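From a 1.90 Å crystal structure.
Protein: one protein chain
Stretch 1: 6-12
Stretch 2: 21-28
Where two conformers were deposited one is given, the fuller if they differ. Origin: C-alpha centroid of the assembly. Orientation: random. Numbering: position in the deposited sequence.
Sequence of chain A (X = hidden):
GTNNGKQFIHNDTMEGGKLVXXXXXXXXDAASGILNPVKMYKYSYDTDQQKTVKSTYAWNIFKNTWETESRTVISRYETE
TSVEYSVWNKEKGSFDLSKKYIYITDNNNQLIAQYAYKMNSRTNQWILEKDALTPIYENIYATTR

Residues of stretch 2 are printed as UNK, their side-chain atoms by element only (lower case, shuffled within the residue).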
# COMPACT_ATOMS: atom_id res chain seq x y z
N LYS A 6 15.79 -3.59 12.98
CA LYS A 6 16.12 -3.44 11.55
C LYS A 6 15.90 -2.02 11.10
O LYS A 6 14.78 -1.50 11.19
CB LYS A 6 15.31 -4.41 10.67
CG LYS A 6 15.65 -5.89 10.84
CD LYS A 6 14.66 -6.74 10.06
CE LYS A 6 15.00 -8.20 10.09
NZ LYS A 6 14.02 -9.00 9.31
N GLN A 7 16.96 -1.37 10.60
CA GLN A 7 16.88 0.00 10.11
C GLN A 7 16.81 0.01 8.57
O GLN A 7 17.54 -0.73 7.90
CB GLN A 7 18.09 0.83 10.59
CG GLN A 7 18.03 2.36 10.26
CD GLN A 7 19.38 3.05 10.38
OE1 GLN A 7 20.38 2.48 10.82
NE2 GLN A 7 19.44 4.31 10.01
N PHE A 8 15.95 0.89 8.04
CA PHE A 8 15.75 1.11 6.63
C PHE A 8 15.80 2.61 6.37
O PHE A 8 15.54 3.41 7.27
CB PHE A 8 14.40 0.53 6.15
CG PHE A 8 14.25 -0.96 6.35
CD1 PHE A 8 14.85 -1.86 5.46
CD2 PHE A 8 13.53 -1.47 7.43
CE1 PHE A 8 14.74 -3.24 5.66
CE2 PHE A 8 13.39 -2.85 7.60
CZ PHE A 8 14.00 -3.73 6.72
N ILE A 9 16.19 2.99 5.16
CA ILE A 9 16.21 4.40 4.70
C ILE A 9 15.56 4.38 3.32
O ILE A 9 15.66 3.37 2.61
CB ILE A 9 17.65 4.99 4.67
CG1 ILE A 9 18.22 5.16 6.09
CG2 ILE A 9 17.71 6.33 3.93
CD1 ILE A 9 19.70 5.56 6.08
N HIS A 10 14.92 5.48 2.91
CA HIS A 10 14.34 5.54 1.59
C HIS A 10 14.86 6.67 0.72
O HIS A 10 15.50 7.63 1.19
CB HIS A 10 12.80 5.49 1.63
CG HIS A 10 12.12 6.73 2.14
ND1 HIS A 10 11.41 6.71 3.32
CD2 HIS A 10 12.07 7.97 1.61
CE1 HIS A 10 10.92 7.94 3.47
NE2 HIS A 10 11.31 8.74 2.48
N ASN A 11 14.58 6.55 -0.57
CA ASN A 11 14.93 7.56 -1.56
C ASN A 11 13.74 7.76 -2.48
O ASN A 11 13.34 6.84 -3.20
CB ASN A 11 16.19 7.19 -2.33
CG ASN A 11 16.65 8.30 -3.23
OD1 ASN A 11 16.66 9.47 -2.85
ND2 ASN A 11 16.96 7.98 -4.47
N ASP A 12 13.17 8.99 -2.45
CA ASP A 12 12.02 9.43 -3.23
C ASP A 12 12.37 10.08 -4.55
O ASP A 12 13.30 10.90 -4.63
CB ASP A 12 11.17 10.42 -2.41
CG ASP A 12 10.44 9.76 -1.24
OD1 ASP A 12 10.53 8.53 -1.11
OD2 ASP A 12 9.74 10.48 -0.47
N UNK A 21 8.10 7.45 -7.20
CA UNK A 21 8.84 6.24 -6.83
C UNK A 21 9.44 6.40 -5.47
O UNK A 21 9.96 7.47 -5.15
c UNK A 21 9.92 5.92 -7.87
s UNK A 21 10.87 4.42 -7.49
N UNK A 22 9.38 5.35 -4.66
CA UNK A 22 10.05 5.36 -3.37
C UNK A 22 10.83 4.06 -3.29
O UNK A 22 10.24 2.98 -3.41
c UNK A 22 9.07 5.47 -2.17
n UNK A 22 7.76 8.98 0.99
n UNK A 22 7.27 7.03 2.08
c UNK A 22 9.82 5.17 -0.83
c UNK A 22 7.93 7.68 1.13
c UNK A 22 8.97 5.58 0.36
n UNK A 22 8.74 7.02 0.31
N UNK A 23 12.15 4.16 -3.10
CA UNK A 23 12.99 2.97 -2.98
C UNK A 23 13.48 2.81 -1.55
O UNK A 23 13.96 3.77 -0.96
o UNK A 23 16.77 0.62 -5.03
c UNK A 23 14.84 1.64 -4.07
c UNK A 23 15.89 1.50 -5.16
c UNK A 23 14.15 3.00 -3.99
o UNK A 23 15.84 2.28 -6.13
N UNK A 24 13.35 1.60 -0.99
CA UNK A 24 13.73 1.28 0.39
C UNK A 24 15.02 0.52 0.40
O UNK A 24 15.13 -0.47 -0.31
c UNK A 24 12.61 0.49 1.13
c UNK A 24 10.92 2.41 1.48
c UNK A 24 12.97 0.20 2.62
c UNK A 24 11.17 1.09 0.93
N UNK A 25 15.95 0.93 1.28
CA UNK A 25 17.27 0.29 1.43
C UNK A 25 17.55 -0.08 2.85
O UNK A 25 17.05 0.55 3.76
o UNK A 25 18.15 3.33 -4.25
c UNK A 25 18.40 1.26 1.04
c UNK A 25 17.59 2.95 -0.66
c UNK A 25 18.98 1.71 -2.71
c UNK A 25 17.51 3.45 -1.95
c UNK A 25 18.23 2.84 -2.97
c UNK A 25 19.02 1.19 -1.41
c UNK A 25 18.32 1.80 -0.37
N UNK A 26 18.49 -1.04 3.02
CA UNK A 26 19.04 -1.40 4.32
C UNK A 26 20.53 -1.51 4.11
O UNK A 26 20.98 -1.85 3.00
c UNK A 26 18.47 -2.75 4.77
N UNK A 27 21.33 -1.21 5.16
CA UNK A 27 22.78 -1.36 5.12
C UNK A 27 23.10 -2.80 5.57
O UNK A 27 22.79 -3.14 6.72
c UNK A 27 23.47 -0.32 6.02
se UNK A 27 23.24 1.79 7.93
c UNK A 27 21.77 2.88 7.33
c UNK A 27 22.65 0.09 7.25
N UNK A 28 23.62 -3.65 4.67
CA UNK A 28 23.93 -5.04 5.06
C UNK A 28 25.41 -5.37 5.16
O UNK A 28 25.75 -6.49 5.55
c UNK A 28 21.58 -5.87 4.41
o UNK A 28 21.02 -5.66 5.50
n UNK A 28 20.88 -5.94 3.28
c UNK A 28 23.08 -6.08 4.30
O HOH W 1 13.17 6.67 -5.90
O HOH W 2 16.08 5.39 -5.89

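Position 21 carries two side-chain atoms, a carbon followed by a sulfur, which identifies C21. The sulfur makes no contact with stretch 1; the backbone does, with C21 O lying 3.4 Å from D12 CA in a CA-H...O contact.

Position 22 has an unbranched run of three carbons and a nitrogen, ending in a carbon that bears two more nitrogens. This planar group reaches the carboxylate of D12 and lies flat on the ring of H10, and only arginine fits: R22. Its NE donates to D12 OD1 at 2.7 Å and its NH2 to D12 OD2 at 2.9 Å, a two-pronged salt bridge in which D12 meets the guanidinium at its edge. That leaves the face free for H10, with centres 3.9 Å apart and planes only 9° from parallel, while R22 CD sits 4.0 Å from the centroid of the same ring.

At position 23, three carbons end in two oxygens on the third, the pattern of a glutamate, E23. The end of the chain leads away from stretch 1, yet a water links the two strands, donating to E23 OE1 (3.1 Å) and accepting from N11 ND2 (3.1 Å).

Four carbons forked at the first, with one arm two carbons long, make position 24 isoleucine. I24 CG2 packs 3.8 Å from F8 CB, and I24 CD1 lies 3.6 Å from H10 CB.

Position 25 shows one carbon and a six-carbon ring bearing an oxygen, hence Y25. The ring presents its edge to N11, with CE1 4.0 Å from N11 CB.

A single carbon at position 26 defines A26, whose CB lies 3.8 Å from F8 CD1.

Two carbons, a selenium and a terminal carbon at position 27 mark selenomethionine, M27. Its CE reaches I9 CD1 at 3.6 Å and Q7 OE1 at 3.8 Å.

Position 28 has two carbons, the second carrying one oxygen and one nitrogen; this is N28, which does not touch stretch 1.

The contact is an antiparallel strand pairing. I9 N donates to Y25 O (2.9 Å) and Y25 N to I9 O (2.8 Å); two residues along, N11 N donates to E23 O and E23 N to N11 O, both at 2.9 Å. Between these closed pairs H10 faces I24, and beyond them D12 faces R22. Alternation therefore gathers H10, D12, R22 and I24 on one face, where the salt bridge and stack form, and I9, N11, E23 and Y25 on the other.

Stretch 2 (21-28) CREIYAMN
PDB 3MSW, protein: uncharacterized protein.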